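Local coordinates for ribonucleoside-diphosphate reductase (PDB 5IM3), which reduces ribonucleoside diphosphates to the deoxyribonucleotides needed for DNA synthesis, with its activity under allosteric control by dATP bound at an ATP cone, at the interface of chains A and B and the interface of chains A and C. Sequence-based numbering; all coordinates share one arbitrary frame. Chains: chain A/B/C, Ribonucleoside-diphosphate reductase.

The centres of the C-alpha atoms of contact 1 and contact 2 lie about 94 Å apart, and chain A takes part in both with different elements. Contact 1 pairs helices 382-395 and 427-440 of chain A with the same two helices of chain B in a two-fold arrangement. Contact 2 sets the start of helix 69-88, within the first ATP cone of chain A, against helix 821-829 and the loop after it in chain C. The two contacts share no residue. One joins reductase barrels and the other joins a cone to a neighbouring subunit, which is how the deposited four-chain assembly can be linked.

Contact 1: the interface of chains A and B. Residues chain A 389-390, 393-394, 436, 439-440; chain B 382-383, 386-387, 432.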
loop_
_atom_site.group_PDB
_atom_site.type_symbol
_atom_site.label_atom_id
_atom_site.label_comp_id
_atom_site.label_asym_id
_atom_site.label_seq_id
_atom_site.Cartn_x
_atom_site.Cartn_y
_atom_site.Cartn_z
ATOM N N ILE A 389 -32.124 -31.219 -7.248
ATOM C CA ILE A 389 -32.611 -30.047 -6.524
ATOM C C ILE A 389 -33.794 -30.434 -5.654
ATOM O O ILE A 389 -33.917 -29.988 -4.508
ATOM C CB ILE A 389 -32.992 -28.921 -7.502
ATOM C CG1 ILE A 389 -31.826 -28.573 -8.428
ATOM C CG2 ILE A 389 -33.446 -27.685 -6.733
ATOM C CD1 ILE A 389 -30.605 -28.094 -7.712
ATOM N N HIS A 390 -34.691 -31.257 -6.195
ATOM C CA HIS A 390 -35.858 -31.699 -5.443
ATOM C C HIS A 390 -35.446 -32.508 -4.215
ATOM O O HIS A 390 -36.004 -32.325 -3.128
ATOM C CB HIS A 390 -36.766 -32.519 -6.357
ATOM C CG HIS A 390 -38.028 -32.990 -5.706
ATOM N ND1 HIS A 390 -38.053 -34.012 -4.783
ATOM C CD2 HIS A 390 -39.314 -32.599 -5.868
ATOM C CE1 HIS A 390 -39.297 -34.220 -4.391
ATOM N NE2 HIS A 390 -40.082 -33.376 -5.036
ATOM N N ALA A 393 -34.134 -30.298 -1.402
ATOM C CA ALA A 393 -35.190 -29.658 -0.629
ATOM C C ALA A 393 -35.811 -30.635 0.364
ATOM O O ALA A 393 -35.997 -30.300 1.538
ATOM C CB ALA A 393 -36.251 -29.082 -1.568
ATOM N N MET A 394 -36.127 -31.856 -0.085
ATOM C CA MET A 394 -36.782 -32.825 0.798
ATOM C C MET A 394 -35.867 -33.247 1.941
ATOM O O MET A 394 -36.308 -33.351 3.090
ATOM C CB MET A 394 -37.222 -34.056 0.003
ATOM C CG MET A 394 -38.245 -33.779 -1.087
ATOM S SD MET A 394 -39.699 -32.908 -0.490
ATOM C CE MET A 394 -39.296 -31.242 -0.933
ATOM N N THR A 436 -32.315 -22.615 -2.928
ATOM C CA THR A 436 -33.082 -23.651 -2.248
ATOM C C THR A 436 -32.654 -23.770 -0.791
ATOM O O THR A 436 -33.495 -23.909 0.101
ATOM C CB THR A 436 -32.910 -24.981 -2.981
ATOM O OG1 THR A 436 -33.488 -24.876 -4.287
ATOM C CG2 THR A 436 -33.571 -26.125 -2.218
ATOM N N ALA A 439 -34.310 -21.146 0.950
ATOM C CA ALA A 439 -35.759 -21.324 1.029
ATOM C C ALA A 439 -36.147 -22.368 2.073
ATOM O O ALA A 439 -37.185 -22.239 2.734
ATOM C CB ALA A 439 -36.314 -21.721 -0.337
ATOM N N VAL A 440 -35.337 -23.418 2.222
ATOM C CA VAL A 440 -35.650 -24.513 3.132
ATOM C C VAL A 440 -34.925 -24.382 4.465
ATOM O O VAL A 440 -35.168 -25.182 5.376
ATOM C CB VAL A 440 -35.336 -25.868 2.462
ATOM C CG1 VAL A 440 -35.945 -27.027 3.241
ATOM C CG2 VAL A 440 -35.862 -25.892 1.029
ATOM N N LEU B 382 -43.966 -29.004 0.019
ATOM C CA LEU B 382 -42.620 -28.746 -0.489
ATOM C C LEU B 382 -42.287 -29.665 -1.660
ATOM O O LEU B 382 -41.663 -29.234 -2.635
ATOM C CB LEU B 382 -41.588 -28.898 0.636
ATOM C CG LEU B 382 -40.213 -28.243 0.386
ATOM C CD1 LEU B 382 -40.301 -26.724 0.282
ATOM C CD2 LEU B 382 -39.214 -28.632 1.467
ATOM N N SER B 383 -42.704 -30.932 -1.591
ATOM C CA SER B 383 -42.412 -31.855 -2.684
ATOM C C SER B 383 -43.095 -31.416 -3.974
ATOM O O SER B 383 -42.501 -31.488 -5.057
ATOM C CB SER B 383 -42.842 -33.271 -2.308
ATOM O OG SER B 383 -42.591 -34.169 -3.372
ATOM N N TYR B 386 -41.365 -28.243 -5.478
ATOM C CA TYR B 386 -40.183 -28.549 -6.271
ATOM C C TYR B 386 -40.485 -29.476 -7.441
ATOM O O TYR B 386 -39.725 -29.486 -8.415
ATOM C CB TYR B 386 -39.088 -29.112 -5.364
ATOM C CG TYR B 386 -38.290 -27.970 -4.787
ATOM C CD1 TYR B 386 -38.706 -27.314 -3.636
ATOM C CD2 TYR B 386 -37.164 -27.494 -5.441
ATOM C CE1 TYR B 386 -37.998 -26.241 -3.135
ATOM C CE2 TYR B 386 -36.452 -26.427 -4.948
ATOM C CZ TYR B 386 -36.871 -25.802 -3.801
ATOM O OH TYR B 386 -36.151 -24.738 -3.321
ATOM N N GLY B 387 -41.585 -30.228 -7.387
ATOM C CA GLY B 387 -42.094 -30.844 -8.598
ATOM C C GLY B 387 -42.540 -29.802 -9.607
ATOM O O GLY B 387 -42.291 -29.935 -10.809
ATOM N N VAL B 432 -36.285 -19.211 -6.485
ATOM C CA VAL B 432 -35.851 -20.431 -7.156
ATOM C C VAL B 432 -36.431 -20.499 -8.566
ATOM O O VAL B 432 -35.760 -20.937 -9.506
ATOM C CB VAL B 432 -36.245 -21.661 -6.316
ATOM C CG1 VAL B 432 -35.737 -22.940 -6.957
ATOM C CG2 VAL B 432 -35.698 -21.536 -4.890
#
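The ring of B:Tyr386 lies between helices 382-395 and 427-440 of chain A and loses 86 Å² to the partner, the largest area in the patch. Both helices of both chains form this two-fold dimer interface, and each contact has its twin with the chains exchanged. The methyl CB of A:Ala393 sits over one ring face, 3.7 Å from the centroid and offset toward the rim, a CH-pi contact. A:Ile389 sends its CG2 branch to the CE2 and CD2 side of the same ring. At the far end the phenol meets A:Thr436 tip to tip: OG1 of A:Thr436 and OH of B:Tyr386 are 2.8 Å apart, a hydrogen bond whose direction is not settled. OG1 of A:Thr436 is anti to the carbonyl carbon (chi1 -65°), which turns the hydroxyl toward the phenol.

Packing is also close at A:Met394, whose chain is folded back and brings CE to CG of B:Leu382 at 3.4 Å, a snug carbon contact. The two side chains run antiparallel, side by side. The sulfur rests against CA and CB of B:Ser383.

The margins are looser. A:Val440 CG1 and B:Leu382 CD2 are 4.1 Å apart, A:Ala439 hides 3 Å² and B:Val432 1 Å². A:Val440, on helix 427-440, and B:Leu382, on helix 382-395, both belong to one kind of dATP site, so this nucleotide site adjoins the dimer surface, which may couple the two.

Polar contact returns at A:His390, whose CD2 lies 3.5 Å from CB of B:Tyr386. The hydroxyl OG of B:Ser383 lies in the imidazole plane at the ring edge, 3.1 Å from NE2 of A:His390, a hydrogen bond of undecided direction. The carbonyl O of B:Ser383 makes the weaker bond to the same nitrogen, bent to 131° at the hydrogen; if NE2 carries that hydrogen, both oxygens share the one N-H.

Contact 2: the interface of chains A and C. Residues chain A 68-70; chain C 822, 825-826, 829-830, 836, 838.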
loop_
_atom_site.group_PDB
_atom_site.type_symbol
_atom_site.label_atom_id
_atom_site.label_comp_id
_atom_site.label_asym_id
_atom_site.label_seq_id
_atom_site.Cartn_x
_atom_site.Cartn_y
_atom_site.Cartn_z
ATOM N N SER A 68 10.169 25.773 61.072
ATOM C CA SER A 68 10.890 25.479 59.840
ATOM C C SER A 68 10.147 26.128 58.686
ATOM O O SER A 68 8.998 25.770 58.408
ATOM C CB SER A 68 11.016 23.968 59.612
ATOM O OG SER A 68 11.919 23.683 58.556
ATOM N N SER A 69 10.799 27.090 58.026
ATOM C CA SER A 69 10.233 27.665 56.812
ATOM C C SER A 69 9.897 26.579 55.801
ATOM O O SER A 69 8.937 26.714 55.036
ATOM C CB SER A 69 11.209 28.671 56.203
ATOM O OG SER A 69 12.375 28.018 55.730
ATOM N N ARG A 70 10.670 25.489 55.793
ATOM C CA ARG A 70 10.428 24.397 54.856
ATOM C C ARG A 70 9.063 23.762 55.095
ATOM O O ARG A 70 8.201 23.751 54.208
ATOM C CB ARG A 70 11.540 23.356 54.986
ATOM C CG ARG A 70 11.244 22.030 54.297
ATOM C CD ARG A 70 12.419 21.082 54.420
ATOM N NE ARG A 70 12.802 20.864 55.814
ATOM C CZ ARG A 70 12.356 19.868 56.575
ATOM N NH1 ARG A 70 11.500 18.977 56.091
ATOM N NH2 ARG A 70 12.770 19.763 57.832
ATOM N N VAL C 822 17.256 17.623 60.704
ATOM C CA VAL C 822 16.381 18.684 60.212
ATOM C C VAL C 822 17.148 19.628 59.291
ATOM O O VAL C 822 16.648 20.031 58.233
ATOM C CB VAL C 822 15.750 19.444 61.394
ATOM C CG1 VAL C 822 14.863 20.574 60.890
ATOM C CG2 VAL C 822 14.954 18.490 62.277
ATOM N N ASN C 825 17.578 18.053 55.835
ATOM C CA ASN C 825 16.396 18.119 54.986
ATOM C C ASN C 825 16.082 19.548 54.565
ATOM O O ASN C 825 15.522 19.761 53.486
ATOM C CB ASN C 825 15.198 17.492 55.696
ATOM C CG ASN C 825 15.363 16.001 55.907
ATOM O OD1 ASN C 825 15.163 15.493 57.010
ATOM N ND2 ASN C 825 15.734 15.289 54.847
ATOM N N ASP C 826 16.429 20.535 55.394
ATOM C CA ASP C 826 16.298 21.921 54.960
ATOM C C ASP C 826 17.205 22.198 53.770
ATOM O O ASP C 826 16.795 22.855 52.807
ATOM C CB ASP C 826 16.615 22.879 56.111
ATOM C CG ASP C 826 15.458 23.028 57.087
ATOM O OD1 ASP C 826 14.292 22.843 56.671
ATOM O OD2 ASP C 826 15.713 23.337 58.272
ATOM N N TYR C 829 15.863 20.441 50.631
ATOM C CA TYR C 829 14.696 21.178 50.152
ATOM C C TYR C 829 15.102 22.416 49.358
ATOM O O TYR C 829 14.562 22.677 48.278
ATOM C CB TYR C 829 13.816 21.557 51.342
ATOM C CG TYR C 829 12.553 22.318 50.997
ATOM C CD1 TYR C 829 11.438 21.662 50.489
ATOM C CD2 TYR C 829 12.467 23.686 51.208
ATOM C CE1 TYR C 829 10.280 22.355 50.184
ATOM C CE2 TYR C 829 11.314 24.386 50.909
ATOM C CZ TYR C 829 10.224 23.716 50.397
ATOM O OH TYR C 829 9.075 24.412 50.097
ATOM N N TYR C 830 16.059 23.190 49.875
ATOM C CA TYR C 830 16.492 24.425 49.234
ATOM C C TYR C 830 17.661 24.222 48.279
ATOM O O TYR C 830 18.239 25.208 47.812
ATOM C CB TYR C 830 16.867 25.466 50.294
ATOM C CG TYR C 830 15.687 25.937 51.108
ATOM C CD1 TYR C 830 14.704 26.738 50.542
ATOM C CD2 TYR C 830 15.551 25.579 52.443
ATOM C CE1 TYR C 830 13.620 27.169 51.280
ATOM C CE2 TYR C 830 14.473 26.007 53.190
ATOM C CZ TYR C 830 13.509 26.801 52.603
ATOM O OH TYR C 830 12.427 27.227 53.343
ATOM N N GLN C 836 17.297 31.004 53.236
ATOM C CA GLN C 836 15.952 30.977 53.800
ATOM C C GLN C 836 15.840 30.080 55.029
ATOM O O GLN C 836 14.722 29.742 55.435
ATOM C CB GLN C 836 14.951 30.527 52.734
ATOM C CG GLN C 836 14.896 31.442 51.522
ATOM C CD GLN C 836 14.192 30.805 50.337
ATOM O OE1 GLN C 836 12.970 30.658 50.330
ATOM N NE2 GLN C 836 14.966 30.423 49.326
ATOM N N GLU C 838 16.137 30.016 58.815
ATOM C CA GLU C 838 16.202 31.020 59.875
ATOM C C GLU C 838 17.275 30.697 60.910
ATOM O O GLU C 838 17.897 31.613 61.463
ATOM C CB GLU C 838 14.842 31.149 60.563
ATOM C CG GLU C 838 13.675 31.427 59.625
ATOM C CD GLU C 838 12.938 30.161 59.211
ATOM O OE1 GLU C 838 13.518 29.356 58.445
ATOM O OE2 GLU C 838 11.784 29.970 59.665
#
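A:Arg70 places CG anti to its backbone N (chi1 167°) and then bends at chi3 (56°), a path that lays its aliphatic part on C:Tyr829 and carries NE to C:Asp826. A:Ser69, the preceding residue, holds OG between the backbone N and the carbonyl carbon, pointing it at the loop after helix 821-829 of chain C.

The salt bridge joins NE of A:Arg70 to OD1 of C:Asp826 at 2.6 Å. Its geometry is uneven: the bond is nearly straight at the hydrogen, 165°, and the acceptor lies almost in the guanidinium plane, yet NE comes from above the carboxylate plane. The two planes are steeply inclined. The same OD1 also receives OG of A:Ser68 at 3.1 Å, a plausible hydrogen bond, so one carboxylate oxygen is gripped by two side chains of chain A.

Around the charged pair the arginine is wedged by carbon. Its CG sits over the face of C:Tyr829, 3.7 Å from the ring centroid and offset toward the rim. CB of C:Asn825 lies over the centre of one guanidinium face, while CG1 of C:Val822 stands at that group's edge, 3.8 Å from NH2 of A:Arg70. A:Arg70 hides 104 Å², the largest area here.

OG of A:Ser69 has the carbonyl O of C:Gln836 as its main acceptor, at 2.9 Å, with OE1 of C:Glu838 a weak competitor for the same hydrogen. It also pairs with the phenol OH of C:Tyr830 at 2.5 Å, direction undecided, a bond that may then use the phenol hydrogen. A face of the C:Tyr830 ring is packed by CD2 of C:Tyr829, which may steady the phenol.

Helix 69-88 belongs to an ATP cone, and this patch docks its first turn onto the neighbouring subunit. In the dATP-bound structure it may help hold the first ATP cone of chain A against the barrel region of chain C in the four-chain assembly, in keeping with allosteric regulation through assembly.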